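Local coordinates for phosphatidylinositol 4,5-bisphosphate-binding protein SLM1 (Saccharomyces cerevisiae, PDB 4A6H) that binds phosphatidylinositol 4,5-bisphosphate through its PH domain, the part present here, and serves as an effector of TORC2 and calcineurin signalling, at residues M50-S55 and W96-D101. Numbering follows the deposited sequence.
Sequences MSLALS and WVFKAD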
loop_
_atom_site.group_PDB
_atom_site.type_symbol
_atom_site.label_atom_id
_atom_site.label_comp_id
_atom_site.label_asym_id
_atom_site.label_seq_id
_atom_site.Cartn_x
_atom_site.Cartn_y
_atom_site.Cartn_z
ATOM N N MET A 50 0.851 -18.397 6.053
ATOM C CA MET A 50 -0.495 -17.861 6.201
ATOM C C MET A 50 -0.494 -16.392 5.825
ATOM O O MET A 50 0.526 -15.707 5.909
ATOM C CB MET A 50 -1.028 -18.048 7.626
ATOM C CG MET A 50 -0.283 -17.238 8.666
ATOM S SD MET A 50 -1.078 -17.170 10.296
ATOM C CE MET A 50 -0.019 -15.992 11.133
ATOM N N SER A 51 -1.658 -15.907 5.417
ATOM C CA SER A 51 -1.840 -14.512 5.059
ATOM C C SER A 51 -3.084 -14.005 5.771
ATOM O O SER A 51 -4.206 -14.449 5.481
ATOM C CB SER A 51 -1.989 -14.351 3.541
ATOM O OG SER A 51 -0.847 -14.852 2.864
ATOM N N LEU A 52 -2.879 -13.083 6.701
ATOM C CA LEU A 52 -3.956 -12.544 7.523
ATOM C C LEU A 52 -4.482 -11.251 6.922
ATOM O O LEU A 52 -3.775 -10.242 6.890
ATOM C CB LEU A 52 -3.436 -12.248 8.931
ATOM C CG LEU A 52 -3.057 -13.438 9.798
ATOM C CD1 LEU A 52 -2.147 -13.003 10.940
ATOM C CD2 LEU A 52 -4.291 -14.125 10.336
ATOM N N ALA A 53 -5.732 -11.270 6.467
ATOM C CA ALA A 53 -6.322 -10.102 5.816
ATOM C C ALA A 53 -6.541 -8.958 6.802
ATOM O O ALA A 53 -7.282 -9.111 7.761
ATOM C CB ALA A 53 -7.635 -10.490 5.177
ATOM N N LEU A 54 -5.923 -7.811 6.544
ATOM C CA LEU A 54 -5.973 -6.693 7.469
ATOM C C LEU A 54 -7.374 -6.084 7.542
ATOM O O LEU A 54 -7.727 -5.489 8.552
ATOM C CB LEU A 54 -4.957 -5.626 7.077
ATOM C CG LEU A 54 -3.504 -6.077 7.107
ATOM C CD1 LEU A 54 -2.596 -4.920 6.716
ATOM C CD2 LEU A 54 -3.170 -6.623 8.481
ATOM N N SER A 55 -8.157 -6.267 6.482
ATOM C CA SER A 55 -9.502 -5.699 6.402
ATOM C C SER A 55 -10.384 -6.249 7.508
ATOM O O SER A 55 -11.397 -5.645 7.860
ATOM C CB SER A 55 -10.127 -6.037 5.051
ATOM O OG SER A 55 -10.301 -7.434 4.910
ATOM N N TRP A 96 -4.967 -13.447 18.741
ATOM C CA TRP A 96 -3.627 -14.002 18.674
ATOM C C TRP A 96 -2.623 -13.060 19.309
ATOM O O TRP A 96 -2.732 -11.838 19.189
ATOM C CB TRP A 96 -3.243 -14.282 17.230
ATOM C CG TRP A 96 -3.795 -15.587 16.726
ATOM C CD1 TRP A 96 -4.647 -16.430 17.389
ATOM C CD2 TRP A 96 -3.530 -16.201 15.461
ATOM N NE1 TRP A 96 -4.929 -17.527 16.609
ATOM C CE2 TRP A 96 -4.258 -17.411 15.421
ATOM C CE3 TRP A 96 -2.759 -15.841 14.355
ATOM C CZ2 TRP A 96 -4.228 -18.268 14.314
ATOM C CZ3 TRP A 96 -2.730 -16.701 13.254
ATOM C CH2 TRP A 96 -3.458 -17.894 13.248
ATOM N N VAL A 97 -1.648 -13.632 20.005
ATOM C CA VAL A 97 -0.680 -12.837 20.735
ATOM C C VAL A 97 0.672 -12.963 20.056
ATOM O O VAL A 97 1.133 -14.080 19.788
ATOM C CB VAL A 97 -0.585 -13.285 22.200
ATOM C CG1 VAL A 97 0.506 -12.506 22.923
ATOM C CG2 VAL A 97 -1.932 -13.089 22.901
ATOM N N PHE A 98 1.277 -11.816 19.747
ATOM C CA PHE A 98 2.584 -11.754 19.125
ATOM C C PHE A 98 3.608 -11.153 20.061
ATOM O O PHE A 98 3.292 -10.291 20.876
ATOM C CB PHE A 98 2.531 -10.920 17.842
ATOM C CG PHE A 98 1.750 -11.568 16.733
ATOM C CD1 PHE A 98 0.392 -11.353 16.619
ATOM C CD2 PHE A 98 2.374 -12.397 15.808
ATOM C CE1 PHE A 98 -0.333 -11.948 15.600
ATOM C CE2 PHE A 98 1.652 -12.991 14.789
ATOM C CZ PHE A 98 0.299 -12.766 14.683
ATOM N N LYS A 99 4.842 -11.613 19.935
ATOM C CA LYS A 99 5.922 -11.115 20.760
ATOM C C LYS A 99 7.102 -10.704 19.885
ATOM O O LYS A 99 7.602 -11.496 19.089
ATOM C CB LYS A 99 6.343 -12.173 21.785
ATOM C CG LYS A 99 7.497 -11.740 22.686
ATOM C CD LYS A 99 7.736 -12.718 23.836
ATOM C CE LYS A 99 8.271 -14.043 23.352
ATOM N NZ LYS A 99 8.707 -14.880 24.511
ATOM N N ALA A 100 7.556 -9.462 20.050
ATOM C CA ALA A 100 8.698 -8.968 19.297
ATOM C C ALA A 100 9.930 -8.995 20.189
ATOM O O ALA A 100 9.876 -9.452 21.338
ATOM C CB ALA A 100 8.439 -7.558 18.777
ATOM N N ASP A 101 11.034 -8.475 19.666
ATOM C CA ASP A 101 12.309 -8.498 20.381
ATOM C C ASP A 101 12.395 -7.491 21.532
ATOM O O ASP A 101 13.124 -7.703 22.499
ATOM C CB ASP A 101 13.446 -8.232 19.394
ATOM C CG ASP A 101 13.057 -8.549 17.956
ATOM O OD1 ASP A 101 12.186 -7.844 17.393
ATOM O OD2 ASP A 101 13.621 -9.507 17.387
#
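Met-50 lays its thioether against the rim of the Trp-96 indole: SD lies 3.4 Å from CZ3 and 3.9 Å from CH2 of that residue. This is a Met-aromatic contact made at the ring edge, with SD 4.7 Å from the centroid of the six-membered ring and 86° off its normal. The two side chains meet head on, and CE of Met-50 also reaches Trp-96 CZ3, at 3.5 Å. A chi1 of 67° tucks CG of Met-50 between N and C of its own backbone, and beyond it the chain runs extended, which carries the sulfur out to the indole.

Two residues along the same strand, Leu-52 divides its methyls between both aromatic rings. Its CD2 approaches Trp-96 CZ3 at 4.2 Å, while CD1 stands 4.5 Å from Phe-98 CZ, a looser touch.

The example illustrates how side chains bridge the two layers of a PH-domain beta sandwich where the strands share no backbone pairing. Strands 50-53 and 96-99 are not neighbours in the sheet; their axes pass 13.4 Å apart at 111°, and long residues span the gap. Around this meeting point, Phe-98 packs on Phe-80 and meets Tyr-27 edge-to-face, Ile-89 touches both Leu-52 and Trp-96, and Arg-14 makes a cation-pi contact with the indole. Strand 96-99 also carries Lys-99 of an inositol-4-phosphate pocket.

With sulfur, methyl and aromatic carbon as the touching groups, the contact depends on dispersion and apolar burial, and the in-plane sulfur probably adds a modest electrostatic attraction to the positively polarised C-H rim of the indole.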